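Local coordinates for protein mitochondrial edited mRNA stability factor 1 (Trypanosoma brucei, PDB 6U9X) that binds mRNA in the mitochondrion and, as a protein with a Nudix motif, probably processes the 5' ends of mitochondrial transcripts, at residues K68-A73 with D134-V139; T222-T227 with P271-L276. All coordinates share one frame; numbering follows the deposited sequence.

How the contacts relate
The two contacts lie on opposite sides of the chain's centre, about 34 Å apart between their own centres, and have no helix or strand in common. Contact 1 pairs two neighbouring strands of a four-stranded antiparallel sheet. Contact 2 joins the end of the Nudix helix to a loop. Both are partly buried. Contact 1 packs one face under a helix and carries polar groups on the other. Its chemistry is a regular ladder of backbone bonds with a salt bridge near one end. Contact 2 is smaller. It depends on one helix carbonyl with two donors, the aliphatic part of a glutamine over an indole face, and a valine methyl against a glutamate chain.

Contact 1. Residues K68-A73 with D134-V139; sequences KWQTKA and DVDITV
Trp69 and Val139 stand side by side and point the same way from a hydrogen-bonded pair of the sheet. Methyl CG2 of Val139 reaches Trp69 CE3 at 3.5 Å, oblique to the ring. With chi1 at -179° the indole is swung away from the Trp69 N and lies beside the carbonyl carbon, along its own strand. There methyl CG2 of Thr71 sits over the centre of the Trp69 ring, 3.5 Å above its plane. Ile137 faces the same way, and its CG1 lies 3.7 Å from Ala73 CB. Helix 73-80 covers this face, with Leu75 and Val79 on Trp69 and Ala76 on Thr71 and Ile137.

The strands are adjacent members of a four-stranded antiparallel sheet. Strands 68-72 and 136-139 run antiparallel, their directions 151° apart. Trp69 and Val139 exchange both backbone bonds, as do Thr71 and Ile137. Ala73 N adds a bond to Val135 O (2.7 Å) where the first strand gives way to the helix.

Gln70 and Thr138 occupy the other face. The Gln70 chain bends at its second torsion, which brings its amide across toward the neighbouring strand. OE1 of Gln70 comes within 2.9 Å of Thr138 OG1. Thr103 bonds to both side chains through its hydroxyl.

Toward the end of the pairing, the side chains of Lys72 and Asp136 leave the strands in different directions. Their ends still meet in a salt bridge, NZ of Lys72 to OD1 of Asp136 at 2.9 Å. The ammonium meets the carboxylate from above its plane, 37° out of it. The other oxygen, OD2 of Asp136, is bonded to Tyr129 OH.

Contact 2. Residues T222-T227 with P271-L276; sequences TLWEET and PQVVPL
Trp224 begins the contact by laying its six-membered ring against the side chain of Gln272. CB of Gln272 sits over the ring face, 3.9 Å from the centroid of the Trp224 six-membered ring and 23° off the normal, a CH-pi contact. CG of Gln272 follows over the same ring, nearer the rim, and also comes within 3.6 Å of Trp224 O. The two side chains cross at about a right angle. The Gln272 chain bends at chi2 (-61°), and its NE2 bonds back to Gly270 O.

Glu225 is the main backbone acceptor. Gln272 N donates to Glu225 O at 2.7 Å. Val273 N donates to the same Glu225 O at 3.2 Å. The Val273 donor lies in the carbonyl plane. The Gln272 donor stands well above it. Two successive amides of the loop are thus held by one carbonyl near the end of the helix. Methyl CG2 of Val273 rests against the aliphatic part of Glu225, 3.7 Å from Glu225 CG.

Glu226 O lies 3.5 Å from Pro271 CD. The Glu225 carboxylate forms salt bridges with Arg221 and Lys207, and that of Glu226 forms one with Lys203 and hydrogen bonds with Gly206 N and Tyr278 OH. Thr227 OG1 donates to Leu223 O (2.6 Å).

TLWEET matches the EUXEEX part of the Nudix signature, with threonine in place of the first glutamate. In Nudix hydrolases, glutamates of this helix typically coordinate metal. Here Glu225 and Glu226 are engaged by basic side chains instead.

The segment closes helix 215-227. Leu223 packs on strand 165-173, while Glu226 and Thr227 touch strand 180-188. The loop between strand 255-261 and helix 284-288 passes along the helix end.

Contact 1. Residues K68-A73 with D134-V139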
loop_
_atom_site.group_PDB
_atom_site.type_symbol
_atom_site.label_atom_id
_atom_site.label_comp_id
_atom_site.label_asym_id
_atom_site.label_seq_id
_atom_site.Cartn_x
_atom_site.Cartn_y
_atom_site.Cartn_z
ATOM N N LYS A 68 -8.959 26.491 0.205
ATOM C CA LYS A 68 -7.717 26.181 -0.484
ATOM C C LYS A 68 -6.586 26.054 0.524
ATOM O O LYS A 68 -6.553 26.771 1.528
ATOM C CB LYS A 68 -7.384 27.262 -1.519
ATOM C CG LYS A 68 -6.215 26.938 -2.428
ATOM C CD LYS A 68 -5.739 28.188 -3.151
ATOM C CE LYS A 68 -5.330 29.268 -2.161
ATOM N NZ LYS A 68 -4.782 30.473 -2.843
ATOM N N TRP A 69 -5.661 25.136 0.248
ATOM C CA TRP A 69 -4.486 24.936 1.088
ATOM C C TRP A 69 -3.267 24.788 0.192
ATOM O O TRP A 69 -3.226 23.895 -0.660
ATOM C CB TRP A 69 -4.642 23.705 1.985
ATOM C CG TRP A 69 -3.469 23.475 2.886
ATOM C CD1 TRP A 69 -2.669 24.425 3.455
ATOM C CD2 TRP A 69 -2.958 22.209 3.321
ATOM N NE1 TRP A 69 -1.695 23.828 4.218
ATOM C CE2 TRP A 69 -1.850 22.469 4.152
ATOM C CE3 TRP A 69 -3.332 20.882 3.090
ATOM C CZ2 TRP A 69 -1.113 21.450 4.752
ATOM C CZ3 TRP A 69 -2.598 19.871 3.685
ATOM C CH2 TRP A 69 -1.500 20.161 4.506
ATOM N N GLN A 70 -2.283 25.659 0.387
ATOM C CA GLN A 70 -1.031 25.618 -0.357
ATOM C C GLN A 70 0.041 25.004 0.533
ATOM O O GLN A 70 0.338 25.535 1.609
ATOM C CB GLN A 70 -0.621 27.018 -0.814
ATOM C CG GLN A 70 0.680 27.057 -1.591
ATOM C CD GLN A 70 0.574 26.361 -2.932
ATOM O OE1 GLN A 70 -0.397 26.548 -3.667
ATOM N NE2 GLN A 70 1.576 25.551 -3.258
ATOM N N THR A 71 0.614 23.891 0.089
ATOM C CA THR A 71 1.573 23.143 0.891
ATOM C C THR A 71 2.462 22.338 -0.051
ATOM O O THR A 71 2.455 22.547 -1.270
ATOM C CB THR A 71 0.846 22.256 1.909
ATOM O OG1 THR A 71 1.795 21.659 2.801
ATOM C CG2 THR A 71 0.050 21.165 1.200
ATOM N N LYS A 72 3.238 21.419 0.514
ATOM C CA LYS A 72 4.123 20.558 -0.251
ATOM C C LYS A 72 3.606 19.125 -0.242
ATOM O O LYS A 72 2.761 18.749 0.575
ATOM C CB LYS A 72 5.549 20.606 0.304
ATOM C CG LYS A 72 6.050 22.014 0.587
ATOM C CD LYS A 72 7.240 22.364 -0.288
ATOM C CE LYS A 72 7.310 23.861 -0.539
ATOM N NZ LYS A 72 8.073 24.190 -1.774
ATOM N N ALA A 73 4.144 18.319 -1.160
ATOM C CA ALA A 73 3.736 16.923 -1.257
ATOM C C ALA A 73 4.110 16.122 -0.019
ATOM O O ALA A 73 3.595 15.017 0.160
ATOM C CB ALA A 73 4.345 16.277 -2.501
ATOM N N ASP A 134 9.554 18.138 -1.873
ATOM C CA ASP A 134 9.575 19.565 -2.166
ATOM C C ASP A 134 8.541 19.966 -3.209
ATOM O O ASP A 134 8.453 21.153 -3.544
ATOM C CB ASP A 134 10.967 19.986 -2.645
ATOM C CG ASP A 134 12.075 19.436 -1.769
ATOM O OD1 ASP A 134 13.099 18.981 -2.321
ATOM O OD2 ASP A 134 11.924 19.463 -0.530
ATOM N N VAL A 135 7.761 19.015 -3.724
ATOM C CA VAL A 135 6.797 19.313 -4.775
ATOM C C VAL A 135 5.684 20.187 -4.217
ATOM O O VAL A 135 5.077 19.867 -3.188
ATOM C CB VAL A 135 6.237 18.015 -5.375
ATOM C CG1 VAL A 135 5.160 18.326 -6.403
ATOM C CG2 VAL A 135 7.355 17.194 -5.997
ATOM N N ASP A 136 5.411 21.299 -4.896
ATOM C CA ASP A 136 4.327 22.179 -4.485
ATOM C C ASP A 136 2.985 21.560 -4.853
ATOM O O ASP A 136 2.783 21.123 -5.991
ATOM C CB ASP A 136 4.482 23.552 -5.138
ATOM C CG ASP A 136 5.682 24.315 -4.612
ATOM O OD1 ASP A 136 5.737 24.577 -3.392
ATOM O OD2 ASP A 136 6.574 24.650 -5.419
ATOM N N ILE A 137 2.068 21.517 -3.888
ATOM C CA ILE A 137 0.751 20.918 -4.068
ATOM C C ILE A 137 -0.304 21.912 -3.605
ATOM O O ILE A 137 -0.125 22.594 -2.589
ATOM C CB ILE A 137 0.621 19.587 -3.294
ATOM C CG1 ILE A 137 1.727 18.614 -3.709
ATOM C CG2 ILE A 137 -0.749 18.961 -3.521
ATOM C CD1 ILE A 137 1.526 18.008 -5.079
ATOM N N THR A 138 -1.403 21.998 -4.350
ATOM C CA THR A 138 -2.539 22.837 -3.992
ATOM C C THR A 138 -3.731 21.942 -3.676
ATOM O O THR A 138 -4.187 21.182 -4.538
ATOM C CB THR A 138 -2.882 23.817 -5.114
ATOM O OG1 THR A 138 -1.729 24.607 -5.431
ATOM C CG2 THR A 138 -4.012 24.738 -4.683
ATOM N N VAL A 139 -4.229 22.039 -2.444
ATOM C CA VAL A 139 -5.336 21.222 -1.957
ATOM C C VAL A 139 -6.600 22.068 -1.948
ATOM O O VAL A 139 -6.603 23.186 -1.418
ATOM C CB VAL A 139 -5.048 20.679 -0.547
ATOM C CG1 VAL A 139 -5.964 19.497 -0.230
ATOM C CG2 VAL A 139 -3.573 20.327 -0.392
#

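Contact 2. Residues T222-T227 with P271-L276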
loop_
_atom_site.group_PDB
_atom_site.type_symbol
_atom_site.label_atom_id
_atom_site.label_comp_id
_atom_site.label_asym_id
_atom_site.label_seq_id
_atom_site.Cartn_x
_atom_site.Cartn_y
_atom_site.Cartn_z
ATOM N N THR A 222 -5.378 -6.087 7.698
ATOM C CA THR A 222 -5.369 -6.348 6.264
ATOM C C THR A 222 -4.896 -7.757 5.927
ATOM O O THR A 222 -5.196 -8.248 4.833
ATOM C CB THR A 222 -4.499 -5.316 5.544
ATOM O OG1 THR A 222 -3.119 -5.549 5.848
ATOM C CG2 THR A 222 -4.882 -3.904 5.977
ATOM N N LEU A 223 -4.167 -8.418 6.830
ATOM C CA LEU A 223 -3.845 -9.825 6.614
ATOM C C LEU A 223 -5.110 -10.670 6.605
ATOM O O LEU A 223 -5.311 -11.506 5.715
ATOM C CB LEU A 223 -2.880 -10.330 7.686
ATOM C CG LEU A 223 -2.838 -11.860 7.771
ATOM C CD1 LEU A 223 -2.071 -12.433 6.596
ATOM C CD2 LEU A 223 -2.261 -12.351 9.091
ATOM N N TRP A 224 -5.980 -10.463 7.596
ATOM C CA TRP A 224 -7.235 -11.203 7.641
ATOM C C TRP A 224 -8.117 -10.864 6.446
ATOM O O TRP A 224 -8.806 -11.738 5.906
ATOM C CB TRP A 224 -7.972 -10.910 8.948
ATOM C CG TRP A 224 -9.317 -11.559 9.011
ATOM C CD1 TRP A 224 -9.613 -12.777 9.551
ATOM C CD2 TRP A 224 -10.550 -11.035 8.502
ATOM N NE1 TRP A 224 -10.954 -13.041 9.414
ATOM C CE2 TRP A 224 -11.552 -11.988 8.773
ATOM C CE3 TRP A 224 -10.904 -9.851 7.846
ATOM C CZ2 TRP A 224 -12.884 -11.794 8.411
ATOM C CZ3 TRP A 224 -12.226 -9.661 7.486
ATOM C CH2 TRP A 224 -13.199 -10.627 7.770
ATOM N N GLU A 225 -8.108 -9.599 6.017
ATOM C CA GLU A 225 -8.997 -9.173 4.941
ATOM C C GLU A 225 -8.687 -9.881 3.629
ATOM O O GLU A 225 -9.589 -10.083 2.808
ATOM C CB GLU A 225 -8.908 -7.657 4.760
ATOM C CG GLU A 225 -9.475 -6.861 5.926
ATOM C CD GLU A 225 -9.491 -5.367 5.664
ATOM O OE1 GLU A 225 -9.113 -4.953 4.548
ATOM O OE2 GLU A 225 -9.884 -4.606 6.574
ATOM N N GLU A 226 -7.432 -10.274 3.417
ATOM C CA GLU A 226 -7.022 -10.895 2.165
ATOM C C GLU A 226 -6.800 -12.397 2.274
ATOM O O GLU A 226 -6.700 -13.065 1.239
ATOM C CB GLU A 226 -5.744 -10.232 1.640
ATOM C CG GLU A 226 -5.908 -8.757 1.308
ATOM C CD GLU A 226 -4.789 -8.230 0.428
ATOM O OE1 GLU A 226 -3.610 -8.524 0.720
ATOM O OE2 GLU A 226 -5.089 -7.523 -0.557
ATOM N N THR A 227 -6.716 -12.945 3.489
ATOM C CA THR A 227 -6.477 -14.371 3.670
ATOM C C THR A 227 -7.432 -15.048 4.643
ATOM O O THR A 227 -7.462 -16.283 4.680
ATOM C CB THR A 227 -5.039 -14.628 4.152
ATOM O OG1 THR A 227 -4.849 -14.033 5.443
ATOM C CG2 THR A 227 -4.024 -14.050 3.175
ATOM N N PRO A 271 -9.400 -14.099 0.377
ATOM C CA PRO A 271 -9.900 -12.730 0.572
ATOM C C PRO A 271 -11.298 -12.713 1.177
ATOM O O PRO A 271 -12.213 -13.381 0.693
ATOM C CB PRO A 271 -9.891 -12.147 -0.845
ATOM C CG PRO A 271 -8.870 -12.960 -1.579
ATOM C CD PRO A 271 -8.993 -14.345 -1.016
ATOM N N GLN A 272 -11.448 -11.939 2.252
ATOM C CA GLN A 272 -12.732 -11.725 2.904
ATOM C C GLN A 272 -13.351 -10.380 2.554
ATOM O O GLN A 272 -14.542 -10.176 2.813
ATOM C CB GLN A 272 -12.578 -11.835 4.425
ATOM C CG GLN A 272 -11.932 -13.129 4.878
ATOM C CD GLN A 272 -12.740 -14.344 4.475
ATOM O OE1 GLN A 272 -13.896 -14.493 4.871
ATOM N NE2 GLN A 272 -12.137 -15.218 3.676
ATOM N N VAL A 273 -12.568 -9.464 1.992
ATOM C CA VAL A 273 -13.048 -8.179 1.505
ATOM C C VAL A 273 -12.659 -8.069 0.038
ATOM O O VAL A 273 -11.583 -8.531 -0.357
ATOM C CB VAL A 273 -12.466 -7.004 2.319
ATOM C CG1 VAL A 273 -13.208 -5.712 2.005
ATOM C CG2 VAL A 273 -12.525 -7.307 3.809
ATOM N N VAL A 274 -13.528 -7.441 -0.754
ATOM C CA VAL A 274 -13.423 -7.312 -2.212
ATOM C C VAL A 274 -12.787 -8.555 -2.828
ATOM O O VAL A 274 -11.721 -8.465 -3.456
ATOM C CB VAL A 274 -12.673 -6.024 -2.613
ATOM C CG1 VAL A 274 -13.533 -4.803 -2.322
ATOM C CG2 VAL A 274 -11.312 -5.888 -1.917
ATOM N N PRO A 275 -13.412 -9.731 -2.697
ATOM C CA PRO A 275 -12.737 -10.961 -3.141
ATOM C C PRO A 275 -12.619 -11.082 -4.650
ATOM O O PRO A 275 -11.664 -11.704 -5.132
ATOM C CB PRO A 275 -13.618 -12.070 -2.551
ATOM C CG PRO A 275 -14.976 -11.462 -2.497
ATOM C CD PRO A 275 -14.771 -9.997 -2.192
ATOM N N LEU A 276 -13.551 -10.511 -5.413
ATOM C CA LEU A 276 -13.453 -10.580 -6.867
ATOM C C LEU A 276 -12.347 -9.695 -7.427
ATOM O O LEU A 276 -12.148 -9.682 -8.646
ATOM C CB LEU A 276 -14.795 -10.214 -7.504
ATOM C CG LEU A 276 -15.854 -11.319 -7.446
ATOM C CD1 LEU A 276 -17.193 -10.833 -7.983
ATOM C CD2 LEU A 276 -15.384 -12.556 -8.203
#